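Uncharacterized protein (PDB 3OMD) is of unknown function, a small, mainly helical protein of the DUF5069 family from Leptospirillum rubarum. Local coordinates at residues L8-L20 with W133-V145. Numbering follows the deposited sequence.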
ATOM      1  N   LEU A   8     -10.674  -6.572  -6.460  1.00 18.57           N
ATOM      2  CA  LEU A   8     -10.574  -5.155  -6.117  1.00 17.45           C
ATOM      3  C   LEU A   8     -11.405  -4.258  -7.048  1.00 19.50           C
ATOM      4  O   LEU A   8     -11.293  -3.031  -6.974  1.00 19.35           O
ATOM      5  CB  LEU A   8      -9.101  -4.664  -6.040  1.00 15.43           C
ATOM      6  CG  LEU A   8      -8.172  -5.463  -5.136  1.00 15.49           C
ATOM      7  CD1 LEU A   8      -6.788  -4.853  -5.020  1.00 18.12           C
ATOM      8  CD2 LEU A   8      -8.757  -5.631  -3.721  1.00 17.59           C
ATOM      9  N   THR A   9     -12.264  -4.850  -7.889  1.00 21.01           N
ATOM     10  CA  THR A   9     -13.323  -4.034  -8.465  1.00 24.18           C
ATOM     11  C   THR A   9     -14.494  -3.881  -7.472  1.00 25.62           C
ATOM     12  O   THR A   9     -15.353  -3.019  -7.684  1.00 27.78           O
ATOM     13  CB  THR A   9     -13.879  -4.588  -9.805  1.00 25.19           C
ATOM     14  OG1 THR A   9     -14.650  -5.765  -9.566  1.00 27.26           O
ATOM     15  CG2 THR A   9     -12.778  -4.926 -10.790  1.00 25.35           C
ATOM     16  N   LYS A  10     -14.518  -4.722  -6.424  1.00 25.56           N
ATOM     17  CA  LYS A  10     -15.661  -4.896  -5.500  1.00 27.23           C
ATOM     18  C   LYS A  10     -15.281  -4.514  -4.060  1.00 26.26           C
ATOM     19  O   LYS A  10     -16.165  -4.311  -3.217  1.00 29.19           O
ATOM     20  CB  LYS A  10     -16.099  -6.372  -5.481  1.00 28.23           C
ATOM     21  CG  LYS A  10     -16.643  -6.897  -6.780  1.00 31.00           C
ATOM     22  CD  LYS A  10     -18.046  -6.400  -6.955  1.00 34.07           C
ATOM     23  CE  LYS A  10     -18.552  -6.802  -8.316  1.00 35.70           C
ATOM     24  NZ  LYS A  10     -19.225  -8.125  -8.248  1.00 37.38           N
ATOM     25  N   GLN A  11     -13.981  -4.496  -3.769  1.00 22.69           N
ATOM     26  CA  GLN A  11     -13.463  -4.138  -2.444  1.00 21.15           C
ATOM     27  C   GLN A  11     -12.258  -3.241  -2.595  1.00 19.26           C
ATOM     28  O   GLN A  11     -11.642  -3.239  -3.649  1.00 19.38           O
ATOM     29  CB  GLN A  11     -13.080  -5.365  -1.650  1.00 22.01           C
ATOM     30  CG  GLN A  11     -11.842  -6.033  -2.085  1.00 23.20           C
ATOM     31  CD  GLN A  11     -11.307  -7.029  -1.040  1.00 25.50           C
ATOM     32  OE1 GLN A  11     -10.578  -6.698  -0.117  1.00 33.52           O
ATOM     33  NE2 GLN A  11     -11.606  -8.251  -1.263  1.00 22.18           N
ATOM     34  N   PHE A  12     -11.918  -2.485  -1.561  1.00 16.76           N
ATOM     35  CA  PHE A  12     -10.684  -1.674  -1.591  1.00 16.10           C
ATOM     36  C   PHE A  12      -9.611  -2.437  -0.822  1.00 15.58           C
ATOM     37  O   PHE A  12      -9.902  -3.072   0.209  1.00 17.51           O
ATOM     38  CB  PHE A  12     -10.893  -0.353  -0.821  1.00 16.58           C
ATOM     39  CG  PHE A  12     -12.007   0.506  -1.366  1.00 17.80           C
ATOM     40  CD1 PHE A  12     -12.072   0.831  -2.725  1.00 18.59           C
ATOM     41  CD2 PHE A  12     -12.977   0.989  -0.498  1.00 20.90           C
ATOM     42  CE1 PHE A  12     -13.141   1.659  -3.199  1.00 21.26           C
ATOM     43  CE2 PHE A  12     -14.046   1.789  -0.968  1.00 22.05           C
ATOM     44  CZ  PHE A  12     -14.116   2.118  -2.304  1.00 21.85           C
ATOM     45  N   PRO A  13      -8.368  -2.332  -1.276  1.00 14.36           N
ATOM     46  CA  PRO A  13      -7.289  -2.829  -0.411  1.00 14.43           C
ATOM     47  C   PRO A  13      -7.209  -1.949   0.837  1.00 13.54           C
ATOM     48  O   PRO A  13      -7.705  -0.808   0.842  1.00 15.32           O
ATOM     49  CB  PRO A  13      -6.037  -2.695  -1.284  1.00 15.41           C
ATOM     50  CG  PRO A  13      -6.350  -1.542  -2.232  1.00 15.36           C
ATOM     51  CD  PRO A  13      -7.883  -1.544  -2.436  1.00 14.82           C
ATOM     52  N   ARG A  14      -6.588  -2.467   1.888  1.00 12.53           N
ATOM     53  CA  ARG A  14      -6.586  -1.755   3.177  1.00 12.84           C
ATOM     54  C   ARG A  14      -5.804  -0.446   3.138  1.00 11.84           C
ATOM     55  O   ARG A  14      -4.989  -0.204   2.210  1.00 12.51           O
ATOM     56  CB  ARG A  14      -6.090  -2.702   4.295  1.00 13.41           C
ATOM     57  CG  ARG A  14      -7.225  -3.710   4.667  1.00 13.64           C
ATOM     58  CD  ARG A  14      -6.765  -4.822   5.595  1.00 14.36           C
ATOM     59  NE  ARG A  14      -5.768  -5.660   4.941  1.00 14.10           N
ATOM     60  CZ  ARG A  14      -5.080  -6.605   5.586  1.00 14.32           C
ATOM     61  NH1 ARG A  14      -5.274  -6.802   6.885  1.00 15.00           N
ATOM     62  NH2 ARG A  14      -4.175  -7.318   4.939  1.00 14.20           N
ATOM     63  N   SER A  15      -6.069   0.385   4.152  1.00 11.92           N
ATOM     64  CA  SER A  15      -5.494   1.719   4.190  1.00 12.42           C
ATOM     65  C   SER A  15      -3.974   1.697   4.175  1.00 12.58           C
ATOM     66  O   SER A  15      -3.350   0.874   4.854  1.00 12.74           O
ATOM     67  CB  SER A  15      -5.953   2.426   5.469  1.00 13.64           C
ATOM     68  OG  SER A  15      -5.301   3.692   5.572  1.00 13.71           O
ATOM     69  N   PRO A  16      -3.357   2.660   3.481  1.00 12.18           N
ATOM     70  CA  PRO A  16      -1.892   2.853   3.560  1.00 11.99           C
ATOM     71  C   PRO A  16      -1.394   2.906   5.002  1.00 11.74           C
ATOM     72  O   PRO A  16      -0.258   2.504   5.263  1.00 12.34           O
ATOM     73  CB  PRO A  16      -1.699   4.247   2.915  1.00 12.28           C
ATOM     74  CG  PRO A  16      -2.772   4.263   1.824  1.00 12.87           C
ATOM     75  CD  PRO A  16      -3.997   3.616   2.544  1.00 13.68           C
ATOM     76  N   VAL A  17      -2.186   3.458   5.925  1.00 11.29           N
ATOM     77  CA  VAL A  17      -1.699   3.706   7.290  1.00 13.22           C
ATOM     78  C   VAL A  17      -2.348   2.771   8.341  1.00 13.71           C
ATOM     79  O   VAL A  17      -2.226   3.016   9.545  1.00 15.11           O
ATOM     80  CB  VAL A  17      -1.817   5.204   7.669  1.00 13.01           C
ATOM     81  CG1 VAL A  17      -0.933   6.061   6.694  1.00 14.63           C
ATOM     82  CG2 VAL A  17      -3.279   5.655   7.753  1.00 15.85           C
ATOM     83  N   ASP A  18      -2.975   1.689   7.858  1.00 13.13           N
ATOM     84  CA  ASP A  18      -3.486   0.610   8.723  1.00 13.71           C
ATOM     85  C   ASP A  18      -2.268  -0.320   8.922  1.00 13.04           C
ATOM     86  O   ASP A  18      -1.971  -1.176   8.077  1.00 13.44           O
ATOM     87  CB  ASP A  18      -4.637  -0.094   8.012  1.00 14.81           C
ATOM     88  CG  ASP A  18      -5.260  -1.210   8.855  1.00 15.09           C
ATOM     89  OD1 ASP A  18      -4.764  -1.495   9.981  1.00 15.74           O
ATOM     90  OD2 ASP A  18      -6.230  -1.793   8.342  1.00 17.67           O
ATOM     91  N   ARG A  19      -1.552  -0.134  10.042  1.00 12.70           N
ATOM     92  CA  ARG A  19      -0.193  -0.713  10.152  1.00 12.52           C
ATOM     93  C   ARG A  19      -0.197  -2.191  10.561  1.00 12.91           C
ATOM     94  O   ARG A  19      -1.117  -2.669  11.265  1.00 14.09           O
ATOM     95  CB  ARG A  19       0.644   0.095  11.141  1.00 12.49           C
ATOM     96  CG  ARG A  19       0.890   1.534  10.654  1.00 13.12           C
ATOM     97  CD  ARG A  19       1.664   2.357  11.689  1.00 15.12           C
ATOM     98  NE  ARG A  19       1.962   3.684  11.142  1.00 17.20           N
ATOM     99  CZ  ARG A  19       2.503   4.652  11.862  1.00 20.23           C
ATOM    100  NH1 ARG A  19       2.801   4.447  13.156  1.00 24.65           N
ATOM    101  NH2 ARG A  19       2.775   5.826  11.304  1.00 22.35           N
ATOM    102  N   LEU A  20       0.853  -2.901  10.138  1.00 13.07           N
ATOM    103  CA  LEU A  20       1.057  -4.299  10.520  1.00 13.18           C
ATOM    104  C   LEU A  20       2.534  -4.375  10.860  1.00 12.94           C
ATOM    105  O   LEU A  20       3.360  -3.968  10.081  1.00 13.58           O
ATOM    106  CB  LEU A  20       0.730  -5.228   9.345  1.00 12.73           C
ATOM    107  CG  LEU A  20       1.005  -6.734   9.580  1.00 13.09           C
ATOM    108  CD1 LEU A  20       0.274  -7.289  10.783  1.00 15.06           C
ATOM    109  CD2 LEU A  20       0.640  -7.515   8.298  1.00 14.13           C
ATOM    110  N   TRP A 133      -0.346  11.908  -0.910  1.00 13.03           N
ATOM    111  CA  TRP A 133      -0.931  10.827  -1.690  1.00 12.84           C
ATOM    112  C   TRP A 133      -1.644   9.827  -0.815  1.00 12.61           C
ATOM    113  O   TRP A 133      -2.727   9.348  -1.205  1.00 13.69           O
ATOM    114  CB  TRP A 133       0.144  10.102  -2.508  1.00 14.25           C
ATOM    115  CG  TRP A 133       0.685  10.934  -3.681  1.00 14.33           C
ATOM    116  CD1 TRP A 133       1.967  11.401  -3.856  1.00 15.17           C
ATOM    117  CD2 TRP A 133      -0.050  11.325  -4.849  1.00 16.97           C
ATOM    118  NE1 TRP A 133       2.066  12.082  -5.058  1.00 16.79           N
ATOM    119  CE2 TRP A 133       0.845  12.057  -5.686  1.00 15.36           C
ATOM    120  CE3 TRP A 133      -1.375  11.132  -5.270  1.00 17.44           C
ATOM    121  CZ2 TRP A 133       0.449  12.603  -6.914  1.00 18.24           C
ATOM    122  CZ3 TRP A 133      -1.772  11.657  -6.515  1.00 16.13           C
ATOM    123  CH2 TRP A 133      -0.861  12.406  -7.311  1.00 18.48           C
ATOM    124  N   VAL A 134      -1.075   9.454   0.329  1.00 12.80           N
ATOM    125  CA  VAL A 134      -1.721   8.373   1.104  1.00 14.21           C
ATOM    126  C   VAL A 134      -3.061   8.842   1.682  1.00 13.46           C
ATOM    127  O   VAL A 134      -3.984   8.030   1.862  1.00 14.32           O
ATOM    128  CB  VAL A 134      -0.799   7.755   2.163  1.00 15.01           C
ATOM    129  CG1 VAL A 134       0.419   7.133   1.471  1.00 19.41           C
ATOM    130  CG2 VAL A 134      -0.440   8.723   3.273  1.00 17.45           C
ATOM    131  N   LYS A 135      -3.191  10.134   1.962  1.00 13.96           N
ATOM    132  CA  LYS A 135      -4.485  10.640   2.461  1.00 14.73           C
ATOM    133  C   LYS A 135      -5.489  10.700   1.332  1.00 15.12           C
ATOM    134  O   LYS A 135      -6.688  10.431   1.533  1.00 15.24           O
ATOM    135  CB  LYS A 135      -4.341  12.003   3.137  1.00 16.61           C
ATOM    136  CG  LYS A 135      -3.857  11.911   4.578  1.00 22.89           C
ATOM    137  CD  LYS A 135      -4.185  13.189   5.357  1.00 29.83           C
ATOM    138  CE  LYS A 135      -3.794  13.109   6.830  1.00 35.36           C
ATOM    139  NZ  LYS A 135      -4.442  11.991   7.596  1.00 38.02           N
ATOM    140  N   LEU A 136      -5.027  11.028   0.130  1.00 14.53           N
ATOM    141  CA  LEU A 136      -5.932  11.024  -1.024  1.00 14.62           C
ATOM    142  C   LEU A 136      -6.493   9.602  -1.269  1.00 14.66           C
ATOM    143  O   LEU A 136      -7.679   9.435  -1.571  1.00 14.79           O
ATOM    144  CB  LEU A 136      -5.213  11.567  -2.272  1.00 14.78           C
ATOM    145  CG  LEU A 136      -6.127  11.756  -3.487  1.00 15.21           C
ATOM    146  CD1 LEU A 136      -7.209  12.799  -3.168  1.00 19.66           C
ATOM    147  CD2 LEU A 136      -5.258  12.216  -4.673  1.00 18.19           C
ATOM    148  N   LEU A 137      -5.632   8.581  -1.154  1.00 13.40           N
ATOM    149  CA  LEU A 137      -6.107   7.198  -1.299  1.00 13.37           C
ATOM    150  C   LEU A 137      -7.204   6.890  -0.271  1.00 14.26           C
ATOM    151  O   LEU A 137      -8.213   6.269  -0.623  1.00 15.06           O
ATOM    152  CB  LEU A 137      -4.944   6.220  -1.143  1.00 12.63           C
ATOM    153  CG  LEU A 137      -3.962   6.188  -2.322  1.00 12.85           C
ATOM    154  CD1 LEU A 137      -2.727   5.384  -1.956  1.00 14.98           C
ATOM    155  CD2 LEU A 137      -4.626   5.572  -3.552  1.00 15.77           C
ATOM    156  N   ASP A 138      -7.002   7.243   1.002  1.00 13.87           N
ATOM    157  CA  ASP A 138      -8.050   6.981   2.000  1.00 14.84           C
ATOM    158  C   ASP A 138      -9.330   7.725   1.643  1.00 15.75           C
ATOM    159  O   ASP A 138     -10.430   7.215   1.882  1.00 16.14           O
ATOM    160  CB  ASP A 138      -7.585   7.386   3.403  1.00 16.22           C
ATOM    161  CG  ASP A 138      -6.855   6.290   4.128  1.00 18.10           C
ATOM    162  OD1 ASP A 138      -6.901   5.117   3.705  1.00 17.10           O
ATOM    163  OD2 ASP A 138      -6.257   6.636   5.164  1.00 20.52           O
ATOM    164  N   LEU A 139      -9.198   8.953   1.124  1.00 15.08           N
ATOM    165  CA  LEU A 139     -10.397   9.728   0.760  1.00 16.55           C
ATOM    166  C   LEU A 139     -11.155   9.003  -0.350  1.00 16.44           C
ATOM    167  O   LEU A 139     -12.396   8.843  -0.247  1.00 18.49           O
ATOM    168  CB  LEU A 139      -9.974  11.136   0.298  1.00 16.83           C
ATOM    169  CG  LEU A 139     -11.093  12.057  -0.188  1.00 18.19           C
ATOM    170  CD1 LEU A 139     -11.915  12.460   1.012  1.00 22.04           C
ATOM    171  CD2 LEU A 139     -10.480  13.292  -0.859  1.00 21.56           C
ATOM    172  N   GLU A 140     -10.432   8.568  -1.393  1.00 16.49           N
ATOM    173  CA  GLU A 140     -11.083   7.890  -2.520  1.00 17.65           C
ATOM    174  C   GLU A 140     -11.729   6.577  -2.050  1.00 17.69           C
ATOM    175  O   GLU A 140     -12.769   6.142  -2.607  1.00 19.69           O
ATOM    176  CB  GLU A 140     -10.096   7.637  -3.662  1.00 18.47           C
ATOM    177  CG  GLU A 140     -10.733   6.871  -4.842  1.00 22.80           C
ATOM    178  CD  GLU A 140     -10.277   7.277  -6.263  1.00 26.44           C
ATOM    179  OE1 GLU A 140      -9.479   8.222  -6.450  1.00 26.39           O
ATOM    180  OE2 GLU A 140     -10.768   6.625  -7.233  1.00 31.51           O
ATOM    181  N   GLU A 141     -11.107   5.937  -1.048  1.00 16.36           N
ATOM    182  CA  GLU A 141     -11.568   4.634  -0.565  1.00 16.17           C
ATOM    183  C   GLU A 141     -12.526   4.779   0.638  1.00 18.37           C
ATOM    184  O   GLU A 141     -12.766   3.845   1.413  1.00 19.21           O
ATOM    185  CB  GLU A 141     -10.371   3.748  -0.231  1.00 15.46           C
ATOM    186  CG  GLU A 141      -9.634   3.356  -1.537  1.00 14.03           C
ATOM    187  CD  GLU A 141      -8.382   2.589  -1.348  1.00 14.76           C
ATOM    188  OE1 GLU A 141      -7.863   2.446  -0.207  1.00 14.48           O
ATOM    189  OE2 GLU A 141      -7.862   2.164  -2.406  1.00 15.60           O
ATOM    190  N   LYS A 142     -13.088   5.980   0.763  1.00 19.40           N
ATOM    191  CA  LYS A 142     -14.241   6.239   1.665  1.00 22.13           C
ATOM    192  C   LYS A 142     -13.933   6.021   3.151  1.00 22.40           C
ATOM    193  O   LYS A 142     -14.820   5.656   3.947  1.00 25.19           O
ATOM    194  CB  LYS A 142     -15.490   5.432   1.218  1.00 23.69           C
ATOM    195  CG  LYS A 142     -15.859   5.650  -0.249  1.00 27.08           C
ATOM    196  CD  LYS A 142     -17.097   4.814  -0.614  1.00 34.62           C
ATOM    197  CE  LYS A 142     -17.530   5.111  -2.047  1.00 38.65           C
ATOM    198  NZ  LYS A 142     -18.958   4.722  -2.243  1.00 43.71           N
ATOM    199  N   ARG A 143     -12.685   6.287   3.541  1.00 20.69           N
ATOM    200  CA  ARG A 143     -12.289   6.227   4.951  1.00 21.66           C
ATOM    201  C   ARG A 143     -12.256   7.625   5.515  1.00 24.41           C
ATOM    202  O   ARG A 143     -12.071   8.583   4.746  1.00 24.70           O
ATOM    203  CB  ARG A 143     -10.886   5.604   5.112  1.00 19.85           C
ATOM    204  CG  ARG A 143     -10.817   4.214   4.575  1.00 20.60           C
ATOM    205  CD  ARG A 143      -9.564   3.491   5.008  1.00 17.55           C
ATOM    206  NE  ARG A 143      -9.595   2.201   4.320  1.00 17.86           N
ATOM    207  CZ  ARG A 143      -9.086   1.989   3.104  1.00 16.35           C
ATOM    208  NH1 ARG A 143      -8.334   2.911   2.487  1.00 17.58           N
ATOM    209  NH2 ARG A 143      -9.286   0.815   2.550  1.00 17.80           N
ATOM    210  N   PRO A 144     -12.438   7.746   6.852  1.00 27.40           N
ATOM    211  CA  PRO A 144     -12.289   9.052   7.488  1.00 30.31           C
ATOM    212  C   PRO A 144     -10.868   9.549   7.265  1.00 30.68           C
ATOM    213  O   PRO A 144      -9.893   8.788   7.434  1.00 30.20           O
ATOM    214  CB  PRO A 144     -12.539   8.755   8.977  1.00 31.99           C
ATOM    215  CG  PRO A 144     -13.339   7.466   9.000  1.00 31.35           C
ATOM    216  CD  PRO A 144     -12.768   6.690   7.827  1.00 27.87           C
ATOM    217  N   VAL A 145     -10.770  10.791   6.821  1.00 32.74           N
ATOM    218  CA  VAL A 145      -9.514  11.483   6.680  1.00 35.16           C
ATOM    219  C   VAL A 145      -9.762  12.906   7.169  1.00 37.62           C
ATOM    220  O   VAL A 145      -8.842  13.693   7.367  1.00 38.48           O
ATOM    221  CB  VAL A 145      -9.042  11.547   5.196  1.00 34.97           C
ATOM    222  CG1 VAL A 145      -7.784  12.383   5.080  1.00 36.60           C
ATOM    223  CG2 VAL A 145      -8.749  10.201   4.670  1.00 34.13           C
ATOM    224  OXT VAL A 145     -10.910  13.300   7.365  1.00 39.88           O
TER
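With OG turned opposite the backbone N (chi1 175°), S15 presents its hydroxyl to D138, while R143, its CG beside the backbone N and its chain extended as far as NE, sets one face of its guanidinium against the backbone of the same serine, S15 N over its centre. The pair illustrates how one loop can be fastened to a helix end by polar groups, several of which serve twice. S15 OG donates to the syn lone pair of D138 OD1 at 2.8 Å and accepts from V17 N in an ST turn, within the type I turn S15-D18. R143 NH1 bridges two carboxylates, meeting D138 OD1 nearly along its C-O axis and E141 OE1 in the guanidinium plane at 2.8 Å. R143 NH2 reaches P13 O, also at 2.8 Å but bent (135° at the hydrogen). This arginine directly follows K142, the positive-phi residue of a Schellman motif that ends helix 133-140, so the helix terminus itself delivers the charge to the loop preceding helix 26-38. Replacing R143 by alanine is likely to leave P13 O without this donor and D138 without its arginine partner, with E141 left to R28 and Y44. E141 OE1 pairs with R28 of helix 26-38, and E141 OE2 hydrogen-bonds to Y44 OH in a loop. E141 CA sits over the F12 ring in a CH-pi contact, 3.9 Å from the centroid, the carboxylate and ring planes 16° apart. Toward the start of the helix the contact turns apolar: P16 CB packs on V134 CB at 3.7 Å and P16 CG on L137 CD1, with Y102 of helix 92-104 touching both P16 and V134.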